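Local coordinates for protein beta-xylanase (Caldicellulosiruptor kristjanssonii, PDB 7NWN) that probably binds plant cell-wall polysaccharide through a calcium-containing carbohydrate-binding module of family 9, part of a multimodular xylanase-glucuronoyl esterase, at residues Asn46-Ser52 against Ala179-Asp185; Met64-Asn68 against Leu202-Ser206; Val80-Asn85 against Ala171-Arg176; Leu131-Thr135 against Glu147-Ser153. All coordinates share one frame; numbering follows the deposited sequence.

All four contacts lie in one beta-rich module, at different depths. Interaction 4 lies nearest the centre of the chain, about 10 Å from it, pairing two neighbouring strands of the four-stranded antiparallel sheet, while interaction 1 adds a short strand to the other, mixed sheet; both combine strand hydrogen bonds with apolar side chains. Interaction 2 joins the two sheets, bringing strand 58-66 against the loop after strand 198-202 with a buried indole and a salt bridge. It touches interaction 4 where Asn-68 O meets Leu-152 N, a probable hydrogen bond of 2.9 Å. Interaction 3, about 21 Å from the centre, is a surface contact of two loops, held by calcium and amides instead of strand pairing.

Interaction 1 (Asn46-Ser52 against Ala179-Asp185); sequences NIPRIYS and ATINMFD. With EDO (1,2-ethanediol), chain K.
The backbone oxygen of Ile-50 is met by two groups: Asn-182 N donates to Ile-50 O at 2.8 Å, and a water lies 2.7 Å from Ile-50 O, close also to Thr-180 OG1 and Asn-182 OD1, while Asn-182 ND2 bonds Glu-165. The return bond, Ile-50 N to Asn-182 O at 3.2 Å, completes an antiparallel hydrogen-bonded pair, and Tyr-51 with Ile-181 forms the non-hydrogen-bonded pair beside it. Ser-52 N donates to Thr-180 O (3.0 Å, 168° at the hydrogen). With chi1 at 68°, Ser-52 turns its OG inward to accept from Thr-180 N at 2.9 Å, so a hydroxyl does the work expected of a strand carbonyl. Ile-181 CG2 stands over the Tyr-51 ring, 4.2 Å from its centroid and 11° off its normal, while Ile-181 CD1 approaches Tyr-51 CE2 at 3.5 Å. A serine in place of Tyr-51 would probably leave both Ile-181 methyls without this aromatic cover. Pro-48 CG meets the same methyl, Ile-181 CG2, from another direction at 3.9 Å. Strand 50-51 is thus fixed to strand 177-182 by directional backbone bonds, with CH-pi contact at Ile-181 and apolar packing on Ile-181 and Met-183.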
# COMPACT_ATOMS: atom_id res chain seq x y z
N ASN A 46 -0.80 -2.13 10.54
CA ASN A 46 0.34 -1.24 10.66
C ASN A 46 -0.24 0.16 10.69
O ASN A 46 -1.19 0.41 9.96
CB ASN A 46 1.26 -1.39 9.45
CG ASN A 46 1.69 -2.84 9.29
OD1 ASN A 46 2.48 -3.35 10.09
ND2 ASN A 46 1.15 -3.52 8.29
N ILE A 47 0.25 0.99 11.62
CA ILE A 47 -0.30 2.33 11.85
C ILE A 47 0.77 3.33 11.42
O ILE A 47 1.80 3.49 12.09
CB ILE A 47 -0.62 2.56 13.34
CG1 ILE A 47 -1.43 1.43 14.01
CG2 ILE A 47 -1.21 3.95 13.54
CD1 ILE A 47 -2.87 1.32 13.58
N PRO A 48 0.59 4.04 10.30
CA PRO A 48 1.58 5.05 9.90
C PRO A 48 1.38 6.23 10.85
O PRO A 48 0.25 6.65 11.09
CB PRO A 48 1.19 5.32 8.45
CG PRO A 48 -0.30 5.09 8.44
CD PRO A 48 -0.55 3.94 9.37
N ARG A 49 2.49 6.73 11.42
CA ARG A 49 2.40 7.77 12.44
C ARG A 49 3.19 9.04 12.07
O ARG A 49 3.37 9.91 12.89
CB ARG A 49 2.92 7.20 13.76
CG ARG A 49 1.93 6.25 14.41
CD ARG A 49 2.67 5.53 15.52
NE ARG A 49 1.94 4.35 15.95
CZ ARG A 49 0.77 4.34 16.59
NH1 ARG A 49 0.14 5.48 16.86
NH2 ARG A 49 0.23 3.19 16.94
N ILE A 50 3.69 9.16 10.84
CA ILE A 50 4.43 10.33 10.38
C ILE A 50 3.46 11.27 9.68
O ILE A 50 3.12 11.08 8.51
CB ILE A 50 5.61 9.90 9.47
CG1 ILE A 50 6.55 8.91 10.19
CG2 ILE A 50 6.33 11.09 8.82
CD1 ILE A 50 7.64 8.31 9.30
N TYR A 51 3.03 12.30 10.41
CA TYR A 51 2.10 13.28 9.90
C TYR A 51 2.89 14.53 9.49
O TYR A 51 3.72 14.97 10.26
CB TYR A 51 1.17 13.66 11.05
CG TYR A 51 0.15 12.59 11.34
CD1 TYR A 51 0.44 11.51 12.15
CD2 TYR A 51 -1.13 12.68 10.81
CE1 TYR A 51 -0.51 10.53 12.42
CE2 TYR A 51 -2.09 11.72 11.07
CZ TYR A 51 -1.77 10.64 11.86
OH TYR A 51 -2.75 9.72 12.06
N SER A 52 2.62 15.09 8.31
CA SER A 52 3.16 16.36 7.87
C SER A 52 2.63 17.53 8.70
O SER A 52 3.31 18.56 8.76
CB SER A 52 2.88 16.61 6.41
OG SER A 52 1.48 16.81 6.20
N ALA A 179 -2.43 17.61 4.11
CA ALA A 179 -1.65 16.77 5.01
C ALA A 179 -1.24 15.47 4.31
O ALA A 179 -1.86 15.08 3.34
CB ALA A 179 -2.38 16.50 6.30
N THR A 180 -0.16 14.86 4.82
CA THR A 180 0.29 13.55 4.42
C THR A 180 0.50 12.73 5.67
O THR A 180 0.79 13.29 6.74
CB THR A 180 1.56 13.52 3.57
OG1 THR A 180 2.62 14.07 4.36
CG2 THR A 180 1.41 14.20 2.23
N ILE A 181 0.29 11.42 5.51
CA ILE A 181 0.66 10.45 6.53
C ILE A 181 1.58 9.43 5.87
O ILE A 181 1.29 8.96 4.77
CB ILE A 181 -0.58 9.79 7.13
CG1 ILE A 181 -1.70 10.81 7.40
CG2 ILE A 181 -0.19 9.01 8.39
CD1 ILE A 181 -2.94 10.19 8.03
N ASN A 182 2.70 9.12 6.54
CA ASN A 182 3.67 8.17 6.03
C ASN A 182 3.97 7.08 7.06
O ASN A 182 3.82 7.32 8.26
CB ASN A 182 4.97 8.82 5.59
CG ASN A 182 4.78 9.55 4.28
OD1 ASN A 182 4.20 10.65 4.28
ND2 ASN A 182 5.17 8.90 3.19
N MET A 183 4.34 5.90 6.57
CA MET A 183 4.70 4.79 7.45
C MET A 183 6.16 5.00 7.89
O MET A 183 6.44 4.98 9.08
CB MET A 183 4.51 3.41 6.77
CG MET A 183 4.84 2.22 7.70
SD MET A 183 3.76 2.18 9.11
CE MET A 183 4.90 1.59 10.35
N PHE A 184 7.05 5.23 6.92
CA PHE A 184 8.50 5.12 7.08
C PHE A 184 9.26 6.43 6.78
O PHE A 184 10.17 6.76 7.52
CB PHE A 184 9.05 4.00 6.19
CG PHE A 184 8.65 2.62 6.65
CD1 PHE A 184 8.95 2.18 7.94
CD2 PHE A 184 7.96 1.76 5.79
CE1 PHE A 184 8.59 0.90 8.36
CE2 PHE A 184 7.64 0.47 6.21
CZ PHE A 184 7.93 0.05 7.50
N ASP A 185 8.95 7.16 5.70
CA ASP A 185 9.73 8.33 5.34
C ASP A 185 9.16 9.61 5.96
O ASP A 185 8.00 9.96 5.74
CB ASP A 185 9.79 8.47 3.82
CG ASP A 185 10.47 9.76 3.37
OD1 ASP A 185 11.50 10.15 4.02
OD2 ASP A 185 10.01 10.34 2.33
C1 EDO K . 3.43 -1.64 12.99
O1 EDO K . 3.98 -1.91 11.74
C2 EDO K . 2.96 -0.23 13.05
O2 EDO K . 1.71 -0.23 13.64
O HOH W 1 5.00 5.63 11.10
O HOH W 2 3.75 12.48 6.27

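Interaction 2 (Met64-Asn68 against Leu202-Ser206); sequences MWDDN and LKGRS. With EDO (1,2-ethanediol), chain J.
Trp-65, near the end of strand 58-66, an outermost strand of the four-stranded sheet, meets Leu-202 and the loop that follows strand 198-202 of the other sheet, so the contact bridges the two layers of a beta-sandwich, the fold of family 9 modules. Its indole is the central element. Leu-202 CB lies over one face, 3.6 Å from the centroid of the Trp-65 five-membered ring and 15° off the normal, a CH-pi contact. The two methyls of Leu-202 spread over the same indole, Leu-202 CD1 toward Trp-65 CD2 and CE3, Leu-202 CD2 toward Trp-65 CG and CD1. At the ring edge, Trp-65 NE1 donates to Lys-203 O at 2.8 Å; the acceptor lies close to the indole plane, which gives the buried N-H a partner and fixes the rotation of the ring. The torsion that makes this possible is chi1 of 70°, with CG between the backbone N and the carbonyl carbon. Tyr-27 adds an edge-to-face ring contact to Trp-65.

The aliphatic part of Arg-205 comes against the six-membered end of the indole, its CB 3.8 Å from Trp-65 CH2, before the extended chain reaches the carboxylate of Asp-67. Just before Asp-67, Asp-66 forms an Asx turn, its OD1 accepting from Asn-68 N at 2.8 Å as the chain leaves the strand. The salt bridge is side-on, with carboxylate and guanidinium planes 35° apart: Arg-205 NE bonds Asp-67 OD1 on its syn lone pair at 2.7 Å, and Arg-205 NH2 reaches Asp-67 OD2 at 3.0 Å.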
# COMPACT_ATOMS: atom_id res chain seq x y z
N MET A 64 -0.02 -8.61 2.85
CA MET A 64 -0.04 -10.06 2.71
C MET A 64 0.67 -10.35 1.39
O MET A 64 0.71 -9.48 0.52
CB MET A 64 -1.50 -10.55 2.67
CG MET A 64 -1.69 -12.05 2.94
SD MET A 64 -3.43 -12.50 3.26
CE MET A 64 -3.74 -11.61 4.77
N TRP A 65 1.29 -11.53 1.25
CA TRP A 65 1.90 -11.88 -0.03
C TRP A 65 1.52 -13.30 -0.45
O TRP A 65 1.27 -14.15 0.39
CB TRP A 65 3.43 -11.79 0.06
CG TRP A 65 4.08 -12.85 0.90
CD1 TRP A 65 4.13 -12.92 2.27
CD2 TRP A 65 4.80 -14.00 0.41
NE1 TRP A 65 4.85 -14.02 2.67
CE2 TRP A 65 5.29 -14.69 1.55
CE3 TRP A 65 5.10 -14.50 -0.87
CZ2 TRP A 65 6.04 -15.87 1.43
CZ3 TRP A 65 5.89 -15.63 -0.98
CH2 TRP A 65 6.30 -16.33 0.16
N ASP A 66 1.53 -13.51 -1.76
CA ASP A 66 1.45 -14.86 -2.28
C ASP A 66 2.53 -15.03 -3.35
O ASP A 66 3.26 -14.09 -3.64
CB ASP A 66 0.02 -15.24 -2.72
CG ASP A 66 -0.51 -14.56 -3.97
OD1 ASP A 66 0.29 -14.14 -4.83
OD2 ASP A 66 -1.75 -14.55 -4.12
N ASP A 67 2.52 -16.18 -4.02
CA ASP A 67 3.56 -16.50 -4.98
C ASP A 67 3.64 -15.46 -6.09
O ASP A 67 4.69 -15.39 -6.69
CB ASP A 67 3.36 -17.89 -5.63
CG ASP A 67 3.57 -19.01 -4.63
OD1 ASP A 67 4.11 -18.76 -3.52
OD2 ASP A 67 3.11 -20.10 -4.93
N ASN A 68 2.53 -14.74 -6.39
CA ASN A 68 2.49 -13.89 -7.57
C ASN A 68 2.43 -12.38 -7.26
O ASN A 68 2.49 -11.58 -8.19
CB ASN A 68 1.29 -14.24 -8.46
CG ASN A 68 1.28 -15.71 -8.82
OD1 ASN A 68 2.25 -16.19 -9.41
ND2 ASN A 68 0.20 -16.42 -8.49
N LEU A 202 9.04 -11.13 3.77
CA LEU A 202 8.01 -12.14 3.49
C LEU A 202 8.33 -13.40 4.29
O LEU A 202 9.47 -13.87 4.25
CB LEU A 202 8.03 -12.45 2.00
CG LEU A 202 7.93 -11.22 1.09
CD1 LEU A 202 7.63 -11.62 -0.34
CD2 LEU A 202 6.92 -10.25 1.64
N LYS A 203 7.33 -13.88 5.04
CA LYS A 203 7.41 -15.15 5.75
C LYS A 203 6.10 -15.97 5.61
O LYS A 203 5.09 -15.50 5.06
CB LYS A 203 7.66 -14.81 7.22
CG LYS A 203 6.48 -14.15 7.94
CD LYS A 203 6.73 -14.03 9.43
CE LYS A 203 5.54 -13.65 10.28
NZ LYS A 203 4.36 -14.47 9.95
N GLY A 204 6.16 -17.24 6.07
CA GLY A 204 4.99 -18.04 6.44
C GLY A 204 4.49 -18.95 5.32
O GLY A 204 3.40 -19.49 5.42
N ARG A 205 5.21 -19.04 4.20
CA ARG A 205 4.71 -19.91 3.16
C ARG A 205 5.12 -21.34 3.50
O ARG A 205 6.30 -21.58 3.74
CB ARG A 205 5.35 -19.59 1.81
CG ARG A 205 4.67 -20.33 0.67
CD ARG A 205 5.50 -20.10 -0.55
NE ARG A 205 4.80 -20.61 -1.69
CZ ARG A 205 4.94 -21.84 -2.16
NH1 ARG A 205 5.78 -22.68 -1.57
NH2 ARG A 205 4.24 -22.23 -3.21
N SER A 206 4.18 -22.29 3.49
CA SER A 206 4.53 -23.69 3.70
C SER A 206 5.43 -24.20 2.59
O SER A 206 5.28 -23.83 1.42
CB SER A 206 3.34 -24.55 3.74
OG SER A 206 3.77 -25.88 3.51
C1 EDO J . 5.14 -15.33 -10.91
O1 EDO J . 5.78 -15.66 -9.68
C2 EDO J . 5.59 -14.04 -11.46
O2 EDO J . 6.78 -14.15 -12.24

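Interaction 3 (Val80-Asn85 against Ala171-Arg176); sequences VLNSAN and ADSSAR. With CA (calcium ion), chain Q.
The carboxamide of Asn-85 meets Ala-175 through its N-H: Asn-85 ND2 donates to Ala-175 O at 2.8 Å, with that oxygen only 8° out of the amide plane. A second side chain, that of Asn-82, lies against the 172-175 turn. Asn-82 CB is 3.3 Å from Asp-172 O, and Asn-82 OD1 approaches Ala-175 CA at 3.2 Å. The same OD1 accepts from Ala-84 N at 2.9 Å, the donor standing 49° above the carbonyl plane; this closes an Asx turn and holds the Asn-82 amide in place. Both asparagines turn CG anti to the backbone N, which carries their amides across to the other loop.

That loop is a type I turn with a G1 bulge, joining strands 161-171 and 177-182. Ala-175 N bonds Asp-172 O at 2.8 Å, Asp-172 N bonds Arg-176 O, and Ala-175 takes the left-handed backbone conformation (phi 68°) of the bulge position. Its methyl touches that of Ala-84, CB to CB.

Beside the turn, one calcium ion joins the loops through backbone oxygens: Val-80 O lies 2.2 Å from the metal and Ala-171 O 2.4 Å. A water and the carboxylates of Asp-78 and Asp-92 also bind the ion.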
# COMPACT_ATOMS: atom_id res chain seq x y z
N VAL A 80 -13.98 14.19 5.43
CA VAL A 80 -14.27 14.94 4.21
C VAL A 80 -13.47 14.34 3.05
O VAL A 80 -12.27 14.47 3.03
CB VAL A 80 -13.94 16.44 4.38
CG1 VAL A 80 -14.26 17.22 3.11
CG2 VAL A 80 -14.63 17.06 5.60
N LEU A 81 -14.12 13.77 2.05
CA LEU A 81 -13.41 13.23 0.90
C LEU A 81 -13.51 14.21 -0.26
O LEU A 81 -14.59 14.65 -0.63
CB LEU A 81 -13.98 11.87 0.49
CG LEU A 81 -13.94 10.83 1.63
CD1 LEU A 81 -14.49 9.50 1.13
CD2 LEU A 81 -12.52 10.70 2.19
N ASN A 82 -12.35 14.51 -0.85
CA ASN A 82 -12.31 15.44 -1.96
C ASN A 82 -11.33 14.92 -3.03
O ASN A 82 -10.22 14.52 -2.71
CB ASN A 82 -11.88 16.82 -1.44
CG ASN A 82 -12.08 17.82 -2.56
OD1 ASN A 82 -11.29 17.85 -3.53
ND2 ASN A 82 -13.17 18.58 -2.47
N SER A 83 -11.76 14.93 -4.26
CA SER A 83 -10.94 14.56 -5.39
C SER A 83 -11.23 15.53 -6.54
O SER A 83 -11.04 15.15 -7.70
CB SER A 83 -11.21 13.14 -5.86
OG SER A 83 -12.60 12.87 -6.04
N ALA A 84 -11.59 16.79 -6.23
CA ALA A 84 -11.85 17.76 -7.29
C ALA A 84 -10.57 18.30 -7.97
O ALA A 84 -10.61 18.61 -9.14
CB ALA A 84 -12.79 18.85 -6.81
N ASN A 85 -9.40 18.32 -7.28
CA ASN A 85 -8.15 18.79 -7.88
C ASN A 85 -7.71 17.87 -9.01
O ASN A 85 -7.81 16.66 -8.86
CB ASN A 85 -7.03 18.87 -6.83
CG ASN A 85 -5.88 19.80 -7.21
OD1 ASN A 85 -5.22 19.62 -8.23
ND2 ASN A 85 -5.64 20.78 -6.37
N ALA A 171 -6.84 15.51 1.51
CA ALA A 171 -7.32 16.73 0.87
C ALA A 171 -8.50 17.28 1.66
O ALA A 171 -9.21 16.50 2.27
CB ALA A 171 -7.73 16.51 -0.55
N ASP A 172 -8.78 18.59 1.57
CA ASP A 172 -9.92 19.16 2.30
C ASP A 172 -10.95 19.70 1.30
O ASP A 172 -10.78 19.52 0.09
CB ASP A 172 -9.46 20.17 3.35
CG ASP A 172 -8.96 21.49 2.76
OD1 ASP A 172 -8.92 21.66 1.49
OD2 ASP A 172 -8.61 22.34 3.58
N SER A 173 -11.99 20.40 1.81
CA SER A 173 -13.04 20.86 0.92
C SER A 173 -12.58 21.99 0.01
O SER A 173 -13.31 22.33 -0.93
CB SER A 173 -14.29 21.25 1.67
OG SER A 173 -13.99 22.23 2.63
N SER A 174 -11.37 22.53 0.23
CA SER A 174 -10.79 23.45 -0.77
C SER A 174 -10.20 22.70 -1.97
O SER A 174 -9.66 23.33 -2.87
CB SER A 174 -9.77 24.38 -0.15
OG SER A 174 -8.54 23.70 0.13
N ALA A 175 -10.27 21.35 -2.02
CA ALA A 175 -9.79 20.62 -3.19
C ALA A 175 -8.26 20.71 -3.36
O ALA A 175 -7.74 20.82 -4.47
CB ALA A 175 -10.54 21.07 -4.42
N ARG A 176 -7.54 20.68 -2.23
CA ARG A 176 -6.08 20.69 -2.18
C ARG A 176 -5.65 19.71 -1.10
O ARG A 176 -6.30 19.60 -0.07
CB ARG A 176 -5.59 22.04 -1.61
CG ARG A 176 -5.33 23.12 -2.65
CD ARG A 176 -6.34 24.23 -2.80
NE ARG A 176 -6.62 24.81 -1.49
CZ ARG A 176 -6.32 26.06 -1.13
NH1 ARG A 176 -5.74 26.88 -1.99
NH2 ARG A 176 -6.65 26.48 0.09
CA CA Q . -10.02 14.47 3.17
O HOH W 3 -10.24 16.09 5.18

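Interaction 4 (Leu131-Thr135 against Glu147-Ser153); sequences LRFYT and EARIALS. With CA (calcium ion), chain R; EDO (1,2-ethanediol), chain J.
Backbone pairing joins Tyr-134 and Arg-149: Tyr-134 N donates to Arg-149 O at 2.9 Å, and Arg-149 N returns a bond to Tyr-134 O at 2.8 Å. Ala-151 N then bonds Arg-132 O at 3.0 Å, nearly straight at 170°. A water spans Arg-132 O and Arg-149 NH1, though the Arg-149 side chain has its main polar partner in Tyr-71.

Side chain meets backbone at Arg-132. Bent at chi3 (61°), the chain brings its guanidinium edge-on to Ala-151 O, which is gripped by Arg-132 NE at 3.0 Å and Arg-132 NH2 at 2.8 Å. NH2 also forms a salt bridge with Glu-100. A leucine here would probably leave Ala-151 O without these two donors and Glu-100 without this salt-bridge mate.

Apolar contacts gather on the face that carries Phe-133, Thr-135, Ala-148 and Ile-150, where Phe-133 CD1 lies 3.9 Å from Ile-150 CG1. Thr-135 CG2 lies over one face of the same ring, toward its rim. Ile-96 from the other sheet covers Ala-148 and Ile-150.

Glu-147 chelates calcium through OE1 (2.5 Å) and OE2 (2.4 Å), alongside Val-31, Asp-33, Glu-35 and Asp-37; Gly-34 N also bonds Glu-147 OE1. The axes of segments 133-135 and 147-151 run at 163°, the antiparallel course of the beta hairpin 133-140 with 143-151, facing a sandwich interior and carrying a calcium ligand.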
# COMPACT_ATOMS: atom_id res chain seq x y z
N LEU A 131 -0.35 -1.82 -15.33
CA LEU A 131 -0.99 -3.11 -15.58
C LEU A 131 -0.75 -4.10 -14.43
O LEU A 131 -1.47 -5.08 -14.33
CB LEU A 131 -0.50 -3.72 -16.90
CG LEU A 131 -1.26 -3.24 -18.15
CD1 LEU A 131 -1.20 -1.71 -18.30
CD2 LEU A 131 -0.69 -3.88 -19.39
N ARG A 132 0.22 -3.84 -13.55
CA ARG A 132 0.52 -4.71 -12.43
C ARG A 132 -0.39 -4.41 -11.24
O ARG A 132 -0.39 -5.18 -10.29
CB ARG A 132 1.97 -4.49 -11.98
CG ARG A 132 2.94 -4.80 -13.14
CD ARG A 132 4.36 -4.42 -12.74
NE ARG A 132 4.81 -5.18 -11.60
CZ ARG A 132 6.05 -5.20 -11.15
NH1 ARG A 132 6.98 -4.51 -11.79
NH2 ARG A 132 6.37 -5.95 -10.11
N PHE A 133 -1.14 -3.28 -11.30
CA PHE A 133 -1.82 -2.70 -10.13
C PHE A 133 -3.32 -2.92 -10.30
O PHE A 133 -3.92 -2.53 -11.33
CB PHE A 133 -1.48 -1.21 -10.02
CG PHE A 133 -1.93 -0.46 -8.78
CD1 PHE A 133 -1.71 -0.98 -7.52
CD2 PHE A 133 -2.41 0.85 -8.89
CE1 PHE A 133 -2.03 -0.27 -6.37
CE2 PHE A 133 -2.72 1.59 -7.75
CZ PHE A 133 -2.57 1.02 -6.49
N TYR A 134 -3.92 -3.61 -9.32
CA TYR A 134 -5.34 -3.89 -9.43
C TYR A 134 -5.99 -3.54 -8.09
O TYR A 134 -5.53 -4.05 -7.06
CB TYR A 134 -5.52 -5.37 -9.70
CG TYR A 134 -6.94 -5.89 -9.81
CD1 TYR A 134 -7.97 -5.13 -10.36
CD2 TYR A 134 -7.23 -7.18 -9.37
CE1 TYR A 134 -9.25 -5.66 -10.47
CE2 TYR A 134 -8.50 -7.73 -9.48
CZ TYR A 134 -9.51 -6.96 -10.03
OH TYR A 134 -10.75 -7.52 -10.14
N THR A 135 -7.07 -2.71 -8.13
CA THR A 135 -7.56 -2.14 -6.87
C THR A 135 -9.09 -2.15 -6.88
O THR A 135 -9.71 -2.07 -7.94
CB THR A 135 -7.08 -0.69 -6.66
OG1 THR A 135 -7.62 0.10 -7.72
CG2 THR A 135 -5.57 -0.55 -6.64
N GLU A 147 -8.33 -1.83 -1.30
CA GLU A 147 -7.76 -3.16 -1.33
C GLU A 147 -7.02 -3.30 -2.66
O GLU A 147 -7.63 -3.10 -3.68
CB GLU A 147 -8.88 -4.19 -1.22
CG GLU A 147 -8.34 -5.61 -0.94
CD GLU A 147 -9.45 -6.59 -0.55
OE1 GLU A 147 -10.60 -6.40 -1.01
OE2 GLU A 147 -9.17 -7.51 0.25
N ALA A 148 -5.72 -3.62 -2.60
CA ALA A 148 -4.82 -3.48 -3.75
C ALA A 148 -3.98 -4.76 -3.92
O ALA A 148 -3.55 -5.38 -2.94
CB ALA A 148 -3.92 -2.27 -3.55
N ARG A 149 -3.73 -5.08 -5.19
CA ARG A 149 -2.82 -6.16 -5.53
C ARG A 149 -1.75 -5.59 -6.47
O ARG A 149 -2.10 -4.90 -7.43
CB ARG A 149 -3.61 -7.26 -6.24
CG ARG A 149 -2.77 -8.48 -6.63
CD ARG A 149 -3.56 -9.52 -7.46
NE ARG A 149 -2.86 -10.81 -7.61
CZ ARG A 149 -2.18 -11.09 -8.72
NH1 ARG A 149 -2.11 -10.20 -9.72
NH2 ARG A 149 -1.62 -12.28 -8.86
N ILE A 150 -0.47 -5.88 -6.16
CA ILE A 150 0.64 -5.59 -7.05
C ILE A 150 1.32 -6.90 -7.49
O ILE A 150 1.84 -7.62 -6.66
CB ILE A 150 1.63 -4.66 -6.34
CG1 ILE A 150 1.01 -3.28 -6.05
CG2 ILE A 150 2.90 -4.56 -7.18
CD1 ILE A 150 1.74 -2.52 -4.96
N ALA A 151 1.22 -7.23 -8.77
CA ALA A 151 1.84 -8.41 -9.36
C ALA A 151 3.37 -8.24 -9.27
O ALA A 151 3.89 -7.17 -9.60
CB ALA A 151 1.35 -8.47 -10.80
N LEU A 152 4.06 -9.23 -8.71
CA LEU A 152 5.51 -9.22 -8.50
C LEU A 152 6.19 -9.88 -9.71
O LEU A 152 5.63 -10.80 -10.31
CB LEU A 152 5.79 -10.01 -7.23
CG LEU A 152 5.27 -9.31 -5.98
CD1 LEU A 152 5.33 -10.23 -4.75
CD2 LEU A 152 6.06 -8.01 -5.76
N SER A 153 7.36 -9.37 -10.09
CA SER A 153 8.02 -9.92 -11.27
C SER A 153 9.06 -10.93 -10.81
O SER A 153 9.32 -11.89 -11.52
CB SER A 153 8.70 -8.86 -12.13
OG SER A 153 9.47 -8.03 -11.28
CA CA R . -11.32 -8.62 -0.07
C1 EDO J . 5.14 -15.33 -10.91
O1 EDO J . 5.78 -15.66 -9.68
C2 EDO J . 5.59 -14.04 -11.46
O2 EDO J . 6.78 -14.15 -12.24
O HOH W 4 -2.42 -7.24 -10.10
O HOH W 5 -13.12 -10.25 0.23